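Local structure of alkaline phosphatase D (Bacillus subtilis, 2YEQ) at residues His382-Ser387 / Ala454-Met459; Ala403-Thr408 / His450-Asp455; Pro69-Ser74 / Tyr242-Pro247. The protein hydrolyses phosphate esters, acting as a phosphodiesterase and alkaline phosphatase whose active site contains iron(III) and calcium. All blocks are in the same frame, centred on the assembly; numbering follows the deposited sequence.

Contact 1 (His382-Ser387 / Ala454-Met459); sequences HASWAS and ADYRVM. With FE (Fe (III) ion), chain B; EDO (1,2-ethanediol), chain U.
Tyr456 reaches from strand 451-459 to Ser384, Trp385 and Ala386 of strand 384-390, bridging the two stacked beta-sheets of a calcineurin-like metallophosphatase fold. The strands run roughly antiparallel (167°), but they belong to different sheets, and the axes of 384-387 and 454-459 come no closer than 9.4 Å, a gap that the tyrosine spans. Its CB points at the facing sheet. CG lies anti to the carbonyl carbon and beside the backbone N (chi1 -70°), a setting that sends the ring across toward Ser384. CD2 is the first ring atom to arrive: it lies 3.2 Å from Ser384 OG, which sits at the ring edge near its plane, and 3.4 Å from Ser384 CB. One atom further along, CE2 still brushes the same serine. CZ approaches the carbonyl of Trp385, and the hydroxyl finishes the crossing with OH donating a weak hydrogen bond to Trp385 O at 2.7 Å. The same OH rests 3.4 Å from Ala386 CB, so the hydroxyl has a weak polar partner and, beside it, a methyl.

Trp385 O is not reserved for the tyrosine, since it also serves the backbone pairing with Val406 inside its own sheet. Phe405 also packs on Tyr456, and the Phe435 ring meets it at a steep tilt, while the Trp385 indole turns to the other side of the strand and meets Phe333, Trp337 and Phe436 edge-to-face. All the touching residues are buried.

Just upstream of the strand, the loop places His382 at the iron, where Cys124, Asp151 and Tyr154 also bind. His382 NE2 ligates iron(III) at 2.2 Å, and across the imidazole ND1 gives an almost straight hydrogen bond (175°) to O2 of an ethanediol, probably from the crystallisation liquor, 3.0 Å away.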
loop_
_atom_site.group_PDB
_atom_site.type_symbol
_atom_site.label_atom_id
_atom_site.label_comp_id
_atom_site.label_asym_id
_atom_site.label_seq_id
_atom_site.Cartn_x
_atom_site.Cartn_y
_atom_site.Cartn_z
ATOM N N HIS A 382 -0.768 -5.902 9.521
ATOM C CA HIS A 382 0.592 -6.118 10.057
ATOM C C HIS A 382 0.921 -7.613 10.265
ATOM O O HIS A 382 1.646 -7.983 11.168
ATOM C CB HIS A 382 0.821 -5.336 11.359
ATOM C CG HIS A 382 0.611 -3.842 11.243
ATOM N ND1 HIS A 382 0.627 -3.021 12.350
ATOM C CD2 HIS A 382 0.398 -3.031 10.180
ATOM C CE1 HIS A 382 0.422 -1.770 11.976
ATOM N NE2 HIS A 382 0.281 -1.735 10.667
ATOM N N ALA A 383 0.357 -8.454 9.421
ATOM C CA ALA A 383 0.606 -9.899 9.452
ATOM C C ALA A 383 0.075 -10.482 8.164
ATOM O O ALA A 383 -0.752 -9.887 7.458
ATOM C CB ALA A 383 -0.026 -10.576 10.689
ATOM N N SER A 384 0.624 -11.629 7.795
ATOM C CA SER A 384 0.235 -12.269 6.559
ATOM C C SER A 384 -0.921 -13.211 6.799
ATOM O O SER A 384 -0.902 -13.981 7.748
ATOM C CB SER A 384 1.416 -13.080 5.993
ATOM O OG SER A 384 2.409 -12.240 5.461
ATOM N N TRP A 385 -1.893 -13.165 5.901
ATOM C CA TRP A 385 -3.007 -14.105 5.876
ATOM C C TRP A 385 -3.311 -14.479 4.422
ATOM O O TRP A 385 -2.955 -13.762 3.497
ATOM C CB TRP A 385 -4.282 -13.493 6.495
ATOM C CG TRP A 385 -4.176 -12.932 7.884
ATOM C CD1 TRP A 385 -3.670 -11.717 8.234
ATOM C CD2 TRP A 385 -4.659 -13.522 9.099
ATOM N NE1 TRP A 385 -3.776 -11.522 9.584
ATOM C CE2 TRP A 385 -4.391 -12.601 10.146
ATOM C CE3 TRP A 385 -5.281 -14.741 9.412
ATOM C CZ2 TRP A 385 -4.703 -12.859 11.478
ATOM C CZ3 TRP A 385 -5.585 -15.002 10.745
ATOM C CH2 TRP A 385 -5.300 -14.055 11.762
ATOM N N ALA A 386 -4.012 -15.593 4.218
ATOM C CA ALA A 386 -4.557 -15.930 2.923
ATOM C C ALA A 386 -5.889 -16.657 3.126
ATOM O O ALA A 386 -6.006 -17.452 4.058
ATOM C CB ALA A 386 -3.572 -16.806 2.116
ATOM N N SER A 387 -6.860 -16.349 2.278
ATOM C CA SER A 387 -8.222 -16.882 2.399
ATOM C C SER A 387 -8.779 -17.266 1.065
ATOM O O SER A 387 -8.626 -16.545 0.067
ATOM C CB SER A 387 -9.206 -15.833 2.995
ATOM O OG SER A 387 -8.918 -15.604 4.356
ATOM N N ALA A 454 1.106 -16.759 -5.049
ATOM C CA ALA A 454 1.522 -15.772 -4.068
ATOM C C ALA A 454 2.599 -16.380 -3.211
ATOM O O ALA A 454 2.375 -17.418 -2.585
ATOM C CB ALA A 454 0.322 -15.343 -3.185
ATOM N N ASP A 455 3.764 -15.732 -3.178
ATOM C CA ASP A 455 4.842 -16.063 -2.261
ATOM C C ASP A 455 4.953 -15.036 -1.137
ATOM O O ASP A 455 5.079 -13.838 -1.412
ATOM C CB ASP A 455 6.180 -16.061 -3.022
ATOM C CG ASP A 455 6.225 -17.084 -4.186
ATOM O OD1 ASP A 455 5.600 -18.157 -4.079
ATOM O OD2 ASP A 455 6.894 -16.803 -5.208
ATOM N N TYR A 456 4.970 -15.500 0.110
ATOM C CA TYR A 456 5.125 -14.634 1.261
ATOM C C TYR A 456 6.593 -14.554 1.620
ATOM O O TYR A 456 7.190 -15.520 2.091
ATOM C CB TYR A 456 4.284 -15.132 2.436
ATOM C CG TYR A 456 2.795 -14.952 2.175
ATOM C CD1 TYR A 456 2.081 -15.860 1.364
ATOM C CD2 TYR A 456 2.101 -13.869 2.706
ATOM C CE1 TYR A 456 0.707 -15.677 1.105
ATOM C CE2 TYR A 456 0.733 -13.687 2.459
ATOM C CZ TYR A 456 0.045 -14.581 1.659
ATOM O OH TYR A 456 -1.312 -14.380 1.429
ATOM N N ARG A 457 7.174 -13.383 1.385
ATOM C CA ARG A 457 8.611 -13.178 1.525
ATOM C C ARG A 457 8.895 -12.470 2.826
ATOM O O ARG A 457 8.574 -11.287 2.956
ATOM C CB ARG A 457 9.112 -12.336 0.352
ATOM C CG ARG A 457 8.652 -12.805 -1.011
ATOM C CD ARG A 457 9.558 -13.943 -1.541
ATOM N NE ARG A 457 10.846 -13.432 -1.993
ATOM C CZ ARG A 457 12.033 -14.022 -1.822
ATOM N NH1 ARG A 457 12.158 -15.188 -1.206
ATOM N NH2 ARG A 457 13.119 -13.434 -2.297
ATOM N N VAL A 458 9.493 -13.168 3.786
ATOM C CA VAL A 458 9.609 -12.646 5.134
ATOM C C VAL A 458 11.006 -12.768 5.756
ATOM O O VAL A 458 11.891 -13.453 5.220
ATOM C CB VAL A 458 8.551 -13.328 6.046
ATOM C CG1 VAL A 458 7.170 -13.227 5.408
ATOM C CG2 VAL A 458 8.916 -14.791 6.304
ATOM N N MET A 459 11.197 -12.069 6.869
ATOM C CA MET A 459 12.462 -11.995 7.580
ATOM C C MET A 459 12.226 -12.260 9.049
ATOM O O MET A 459 11.163 -11.929 9.566
ATOM C CB MET A 459 13.084 -10.595 7.437
ATOM C CG MET A 459 13.320 -10.145 6.021
ATOM S SD MET A 459 13.696 -8.373 5.875
ATOM C CE MET A 459 12.159 -7.659 6.531
HETATM FE FE FE B . -0.079 0.023 9.436
HETATM C C1 EDO U . 1.543 -3.456 17.477
HETATM O O1 EDO U . 2.707 -2.724 17.926
HETATM C C2 EDO U . 1.099 -2.984 16.091
HETATM O O2 EDO U . 0.953 -4.065 15.146
#

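Contact 2 (Ala403-Thr408 / His450-Asp455). With PE5 (3,6,9,12,15,18,21,24-octaoxahexacosan-1-ol), chain H.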
loop_
_atom_site.group_PDB
_atom_site.type_symbol
_atom_site.label_atom_id
_atom_site.label_comp_id
_atom_site.label_asym_id
_atom_site.label_seq_id
_atom_site.Cartn_x
_atom_site.Cartn_y
_atom_site.Cartn_z
ATOM N N ALA A 403 -9.743 -15.424 -4.222
ATOM C CA ALA A 403 -8.854 -15.535 -3.078
ATOM C C ALA A 403 -8.424 -14.144 -2.596
ATOM O O ALA A 403 -8.413 -13.203 -3.379
ATOM C CB ALA A 403 -7.598 -16.334 -3.447
ATOM N N GLU A 404 -8.070 -14.063 -1.321
ATOM C CA GLU A 404 -7.490 -12.855 -0.730
ATOM C C GLU A 404 -6.094 -13.149 -0.215
ATOM O O GLU A 404 -5.896 -14.094 0.531
ATOM C CB GLU A 404 -8.340 -12.332 0.450
ATOM C CG GLU A 404 -7.772 -11.026 1.031
ATOM C CD GLU A 404 -8.563 -10.406 2.198
ATOM O OE1 GLU A 404 -9.301 -11.130 2.929
ATOM O OE2 GLU A 404 -8.364 -9.175 2.412
ATOM N N PHE A 405 -5.135 -12.302 -0.599
ATOM C CA PHE A 405 -3.797 -12.326 -0.039
ATOM C C PHE A 405 -3.573 -11.062 0.771
ATOM O O PHE A 405 -3.493 -9.961 0.207
ATOM C CB PHE A 405 -2.784 -12.408 -1.191
ATOM C CG PHE A 405 -3.005 -13.614 -2.059
ATOM C CD1 PHE A 405 -2.785 -14.878 -1.538
ATOM C CD2 PHE A 405 -3.494 -13.500 -3.326
ATOM C CE1 PHE A 405 -3.029 -16.031 -2.304
ATOM C CE2 PHE A 405 -3.753 -14.677 -4.122
ATOM C CZ PHE A 405 -3.513 -15.922 -3.580
ATOM N N VAL A 406 -3.474 -11.237 2.077
ATOM C CA VAL A 406 -3.233 -10.161 3.006
ATOM C C VAL A 406 -1.745 -10.145 3.294
ATOM O O VAL A 406 -1.185 -11.086 3.831
ATOM C CB VAL A 406 -3.986 -10.371 4.337
ATOM C CG1 VAL A 406 -3.734 -9.207 5.325
ATOM C CG2 VAL A 406 -5.513 -10.578 4.064
ATOM N N GLY A 407 -1.086 -9.073 2.922
ATOM C CA GLY A 407 0.332 -8.965 3.206
ATOM C C GLY A 407 0.676 -8.436 4.559
ATOM O O GLY A 407 0.038 -7.508 5.068
ATOM N N THR A 408 1.719 -9.012 5.146
ATOM C CA THR A 408 2.326 -8.464 6.342
ATOM C C THR A 408 2.871 -7.038 6.116
ATOM O O THR A 408 2.889 -6.524 5.005
ATOM C CB THR A 408 3.449 -9.379 6.787
ATOM O OG1 THR A 408 3.936 -8.992 8.070
ATOM C CG2 THR A 408 4.572 -9.440 5.728
ATOM N N HIS A 450 -3.966 -19.241 -16.128
ATOM C CA HIS A 450 -4.744 -20.258 -15.412
ATOM C C HIS A 450 -4.311 -20.461 -13.986
ATOM O O HIS A 450 -4.856 -21.312 -13.276
ATOM C CB HIS A 450 -4.686 -21.590 -16.178
ATOM C CG HIS A 450 -5.169 -21.469 -17.589
ATOM N ND1 HIS A 450 -6.359 -20.851 -17.912
ATOM C CD2 HIS A 450 -4.594 -21.818 -18.764
ATOM C CE1 HIS A 450 -6.512 -20.844 -19.225
ATOM N NE2 HIS A 450 -5.456 -21.430 -19.766
ATOM N N GLN A 451 -3.340 -19.674 -13.547
ATOM C CA GLN A 451 -2.835 -19.816 -12.210
ATOM C C GLN A 451 -2.308 -18.512 -11.585
ATOM O O GLN A 451 -1.573 -17.761 -12.231
ATOM C CB GLN A 451 -1.721 -20.812 -12.259
ATOM C CG GLN A 451 -1.230 -21.199 -10.942
ATOM C CD GLN A 451 -0.131 -22.234 -11.051
ATOM O OE1 GLN A 451 -0.391 -23.414 -11.340
ATOM N NE2 GLN A 451 1.112 -21.792 -10.850
ATOM N N TRP A 452 -2.636 -18.307 -10.315
ATOM C CA TRP A 452 -2.113 -17.186 -9.524
ATOM C C TRP A 452 -1.295 -17.771 -8.408
ATOM O O TRP A 452 -1.801 -18.548 -7.611
ATOM C CB TRP A 452 -3.251 -16.358 -8.927
ATOM C CG TRP A 452 -2.791 -15.067 -8.270
ATOM C CD1 TRP A 452 -2.050 -14.936 -7.147
ATOM C CD2 TRP A 452 -3.050 -13.753 -8.745
ATOM N NE1 TRP A 452 -1.812 -13.594 -6.885
ATOM C CE2 TRP A 452 -2.439 -12.851 -7.848
ATOM C CE3 TRP A 452 -3.724 -13.245 -9.848
ATOM C CZ2 TRP A 452 -2.490 -11.472 -8.025
ATOM C CZ3 TRP A 452 -3.795 -11.849 -10.010
ATOM C CH2 TRP A 452 -3.169 -10.994 -9.108
ATOM N N LYS A 453 -0.034 -17.381 -8.323
ATOM C CA LYS A 453 0.801 -17.792 -7.214
ATOM C C LYS A 453 1.208 -16.590 -6.360
ATOM O O LYS A 453 1.608 -15.558 -6.905
ATOM C CB LYS A 453 2.061 -18.491 -7.720
ATOM C CG LYS A 453 3.031 -18.847 -6.611
ATOM C CD LYS A 453 3.891 -20.071 -6.948
ATOM C CE LYS A 453 4.704 -19.862 -8.157
ATOM N NZ LYS A 453 5.780 -20.935 -8.336
ATOM N N ALA A 454 1.106 -16.759 -5.049
ATOM C CA ALA A 454 1.522 -15.772 -4.068
ATOM C C ALA A 454 2.599 -16.380 -3.211
ATOM O O ALA A 454 2.375 -17.418 -2.585
ATOM C CB ALA A 454 0.322 -15.343 -3.185
ATOM N N ASP A 455 3.764 -15.732 -3.178
ATOM C CA ASP A 455 4.842 -16.063 -2.261
ATOM C C ASP A 455 4.953 -15.036 -1.137
ATOM O O ASP A 455 5.079 -13.838 -1.412
ATOM C CB ASP A 455 6.180 -16.061 -3.022
ATOM C CG ASP A 455 6.225 -17.084 -4.186
ATOM O OD1 ASP A 455 5.600 -18.157 -4.079
ATOM O OD2 ASP A 455 6.894 -16.803 -5.208
HETATM C C48 PE5 H . 8.373 -18.029 -7.665
HETATM C C50 PE5 H . 8.590 -18.831 -8.939
HETATM O O1 PE5 H . 7.321 -19.220 -9.478
HETATM C C1 PE5 H . 7.198 -19.137 -10.901
HETATM C C2 PE5 H . 5.735 -19.214 -11.342
HETATM O O2 PE5 H . 5.372 -20.560 -11.642
HETATM C C3 PE5 H . 3.977 -20.888 -11.601
HETATM C C4 PE5 H . 3.838 -22.410 -11.652
HETATM O O3 PE5 H . 3.402 -22.956 -10.395
HETATM C C5 PE5 H . 4.415 -23.750 -9.778
HETATM C C6 PE5 H . 4.009 -24.358 -8.454
HETATM O O4 PE5 H . 5.187 -24.620 -7.683
HETATM C C7 PE5 H . 5.471 -23.597 -6.737
HETATM C C8 PE5 H . 6.864 -23.671 -6.159
HETATM O O5 PE5 H . 7.306 -22.344 -5.837
HETATM C C9 PE5 H . 7.139 -22.076 -4.448
#
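Phe405 presses one face of its ring onto the methyl of Ala454, and this CH-pi contact is the tight heart of the packing between two beta-sheets of the phosphatase domain. Ala454 CB stands 3.6 Å from the centroid of the Phe405 ring and only 18° off its normal, displaced slightly toward CD1 and CE1. Trp452, two residues earlier on the same strand, comes to the other end of the phenyl ring. Its CG is anti to the backbone N (chi1 -171°), which brings the pyrrole atoms CD1 and NE1 against Phe405, CD1 lying 3.5 Å from Phe405 CE2. The two ring planes are tilted by just 13°, yet the rings are slid so far apart, with 5.1 Å between the centroids of the phenyl and the five-membered ring, that they barely overlap. Val375 touches both aromatics, and Trp325 meets Trp452 edge-to-face.

The solvent side, at the partly exposed Gln451 and a bound polyether, is more polar. Lys453 points away from Phe405, and the open polyether chain curls round its NZ much as a crown ether does: NZ bonds to ether O1 at 2.6 Å and O5 at 3.2 Å, with a weak third bond to O2, which is consistent with a protonated lysine. Gln451 gives NE2 to ether O3 at 2.6 Å.

Strand 451-459 is thus two-faced. Toward Phe405 it turns a methyl and an indole whose NE1, lying at the phenyl, has its own partner outside the segments. No charged group takes part, so this contact rests mainly on dispersion and CH-pi attraction.

Contact 3 (Pro69-Ser74 / Tyr242-Pro247); sequences PSLAHS and YYEHMP
Glu244 lays its side chain obliquely across the turn at Leu71, and most of this contact is van der Waals packing around that one residue. Its CG rides 3.6 Å from Leu71 O, while OE2 sits 3.2 Å from Leu71 CA and near CD2 of the same leucine. OE1 looks onto the Ala72 methyl. Further along the turn, Ser74 CB packs 3.2 Å from Glu244 O.

The polar interactions work around this packing. Ser70 O and Glu244 OE2, two acceptors, merely lie close; the carboxylate finds its donors in Arg183, which forms a salt bridge with OE1, and Gln240, which bonds to OE2. Within the turn, Leu71 O is gripped twice, by Ser74 N and by Ser74 OG, the latter 2.7 Å away in the carbonyl plane. That bond uses a serine OG set between the backbone N and the carbonyl carbon (chi1 62°). Replacing Glu244 with an alanine would probably leave Arg183 without its carboxylate mate and open a gap beside Leu71 and Ala72.

Ala72 and His73 both adopt backbone angles of the left-handed helical region, curling the link between strands 59-67 and 74-79 against the C-terminal part of helix 228-245. The contact joins the N-terminal family region to the phosphatase region, with helix 179-190 supplying Arg183 and strand 23-28 supplying Trp26, whose NE1 bonds to Glu244 O.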
loop_
_atom_site.group_PDB
_atom_site.type_symbol
_atom_site.label_atom_id
_atom_site.label_comp_id
_atom_site.label_asym_id
_atom_site.label_seq_id
_atom_site.Cartn_x
_atom_site.Cartn_y
_atom_site.Cartn_z
ATOM N N PRO A 69 8.263 25.936 -5.805
ATOM C CA PRO A 69 8.115 25.954 -4.349
ATOM C C PRO A 69 6.734 25.488 -3.869
ATOM O O PRO A 69 6.642 24.846 -2.822
ATOM C CB PRO A 69 8.333 27.443 -3.969
ATOM C CG PRO A 69 8.943 28.083 -5.145
ATOM C CD PRO A 69 8.612 27.267 -6.350
ATOM N N SER A 70 5.675 25.822 -4.608
ATOM C CA SER A 70 4.321 25.492 -4.148
ATOM C C SER A 70 4.065 23.983 -4.107
ATOM O O SER A 70 3.178 23.526 -3.368
ATOM C CB SER A 70 3.270 26.181 -4.998
ATOM O OG SER A 70 3.304 25.684 -6.314
ATOM N N LEU A 71 4.878 23.217 -4.843
ATOM C CA LEU A 71 4.850 21.750 -4.764
ATOM C C LEU A 71 6.148 21.136 -4.193
ATOM O O LEU A 71 6.536 20.014 -4.559
ATOM C CB LEU A 71 4.548 21.191 -6.150
ATOM C CG LEU A 71 3.169 21.570 -6.745
ATOM C CD1 LEU A 71 3.087 21.109 -8.182
ATOM C CD2 LEU A 71 2.032 20.973 -5.983
ATOM N N ALA A 72 6.795 21.872 -3.284
ATOM C CA ALA A 72 8.018 21.442 -2.597
ATOM C C ALA A 72 9.150 21.049 -3.572
ATOM O O ALA A 72 9.998 20.205 -3.260
ATOM C CB ALA A 72 7.722 20.309 -1.608
ATOM N N HIS A 73 9.160 21.692 -4.731
ATOM C CA HIS A 73 10.121 21.433 -5.811
ATOM C C HIS A 73 10.124 19.950 -6.224
ATOM O O HIS A 73 11.159 19.388 -6.642
ATOM C CB HIS A 73 11.536 21.912 -5.425
ATOM C CG HIS A 73 11.670 23.401 -5.377
ATOM N ND1 HIS A 73 11.483 24.125 -4.222
ATOM C CD2 HIS A 73 11.979 24.296 -6.341
ATOM C CE1 HIS A 73 11.688 25.406 -4.473
ATOM N NE2 HIS A 73 11.978 25.539 -5.754
ATOM N N SER A 74 8.953 19.323 -6.128
ATOM C CA SER A 74 8.771 18.003 -6.685
ATOM C C SER A 74 8.686 18.111 -8.205
ATOM O O SER A 74 8.432 19.182 -8.794
ATOM C CB SER A 74 7.519 17.343 -6.119
ATOM O OG SER A 74 6.363 18.082 -6.466
ATOM N N TYR A 242 1.340 13.942 -0.083
ATOM C CA TYR A 242 1.357 12.622 -0.715
ATOM C C TYR A 242 1.562 12.757 -2.215
ATOM O O TYR A 242 2.451 12.138 -2.782
ATOM C CB TYR A 242 0.055 11.890 -0.415
ATOM C CG TYR A 242 0.011 10.439 -0.829
ATOM C CD1 TYR A 242 0.459 9.449 0.016
ATOM C CD2 TYR A 242 -0.544 10.062 -2.042
ATOM C CE1 TYR A 242 0.408 8.091 -0.365
ATOM C CE2 TYR A 242 -0.628 8.720 -2.413
ATOM C CZ TYR A 242 -0.162 7.753 -1.567
ATOM O OH TYR A 242 -0.264 6.433 -1.947
ATOM N N TYR A 243 0.755 13.596 -2.859
ATOM C CA TYR A 243 0.939 13.886 -4.253
ATOM C C TYR A 243 2.394 14.306 -4.550
ATOM O O TYR A 243 3.000 13.794 -5.492
ATOM C CB TYR A 243 -0.030 14.973 -4.768
ATOM C CG TYR A 243 0.284 15.364 -6.184
ATOM C CD1 TYR A 243 -0.166 14.592 -7.259
ATOM C CD2 TYR A 243 1.110 16.455 -6.466
ATOM C CE1 TYR A 243 0.157 14.916 -8.560
ATOM C CE2 TYR A 243 1.442 16.777 -7.763
ATOM C CZ TYR A 243 0.965 16.002 -8.816
ATOM O OH TYR A 243 1.287 16.325 -10.122
ATOM N N GLU A 244 2.910 15.266 -3.780
ATOM C CA GLU A 244 4.252 15.812 -4.009
ATOM C C GLU A 244 5.302 14.693 -3.983
ATOM O O GLU A 244 6.305 14.795 -4.657
ATOM C CB GLU A 244 4.580 16.906 -2.979
ATOM C CG GLU A 244 3.757 18.187 -3.212
ATOM C CD GLU A 244 3.801 19.200 -2.100
ATOM O OE1 GLU A 244 4.268 18.858 -0.995
ATOM O OE2 GLU A 244 3.332 20.357 -2.341
ATOM N N HIS A 245 5.073 13.638 -3.204
ATOM C CA HIS A 245 6.079 12.597 -3.039
ATOM C C HIS A 245 5.808 11.295 -3.789
ATOM O O HIS A 245 6.583 10.363 -3.682
ATOM C CB HIS A 245 6.336 12.327 -1.558
ATOM C CG HIS A 245 6.997 13.476 -0.874
ATOM N ND1 HIS A 245 6.291 14.574 -0.435
ATOM C CD2 HIS A 245 8.304 13.736 -0.631
ATOM C CE1 HIS A 245 7.142 15.456 0.067
ATOM N NE2 HIS A 245 8.364 14.968 -0.038
ATOM N N MET A 246 4.741 11.242 -4.569
ATOM C CA MET A 246 4.355 9.993 -5.236
ATOM C C MET A 246 4.284 10.137 -6.741
ATOM O O MET A 246 3.854 11.176 -7.259
ATOM C CB MET A 246 2.999 9.522 -4.713
ATOM C CG MET A 246 3.009 9.038 -3.296
ATOM S SD MET A 246 4.150 7.653 -3.031
ATOM C CE MET A 246 3.934 7.268 -1.335
ATOM N N PRO A 247 4.644 9.076 -7.467
ATOM C CA PRO A 247 4.655 9.128 -8.934
ATOM C C PRO A 247 3.260 8.914 -9.524
ATOM O O PRO A 247 2.968 7.868 -10.108
ATOM C CB PRO A 247 5.593 7.985 -9.312
ATOM C CG PRO A 247 5.357 6.980 -8.261
ATOM C CD PRO A 247 5.153 7.785 -6.979
#

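From the N terminus, contact 3 comes first: the turn before strand 74-79 meets the C-terminal part of helix 228-245, closing a loop of 167 residues and joining the N-terminal family region to the phosphatase region. It is complete before contact 1 opens at His382. Contact 2 opens inside the loop of contact 1, and both end on strand 451-459, sharing Ala454 and Asp455. Strands 384-390 and 400-406 are neighbours in one sheet, so contacts 1 and 2 together fasten that sheet to the larger one, their centres 9 Å apart. Contact 3 lies across the chain's centre, its own centre 32 to 33 Å from theirs.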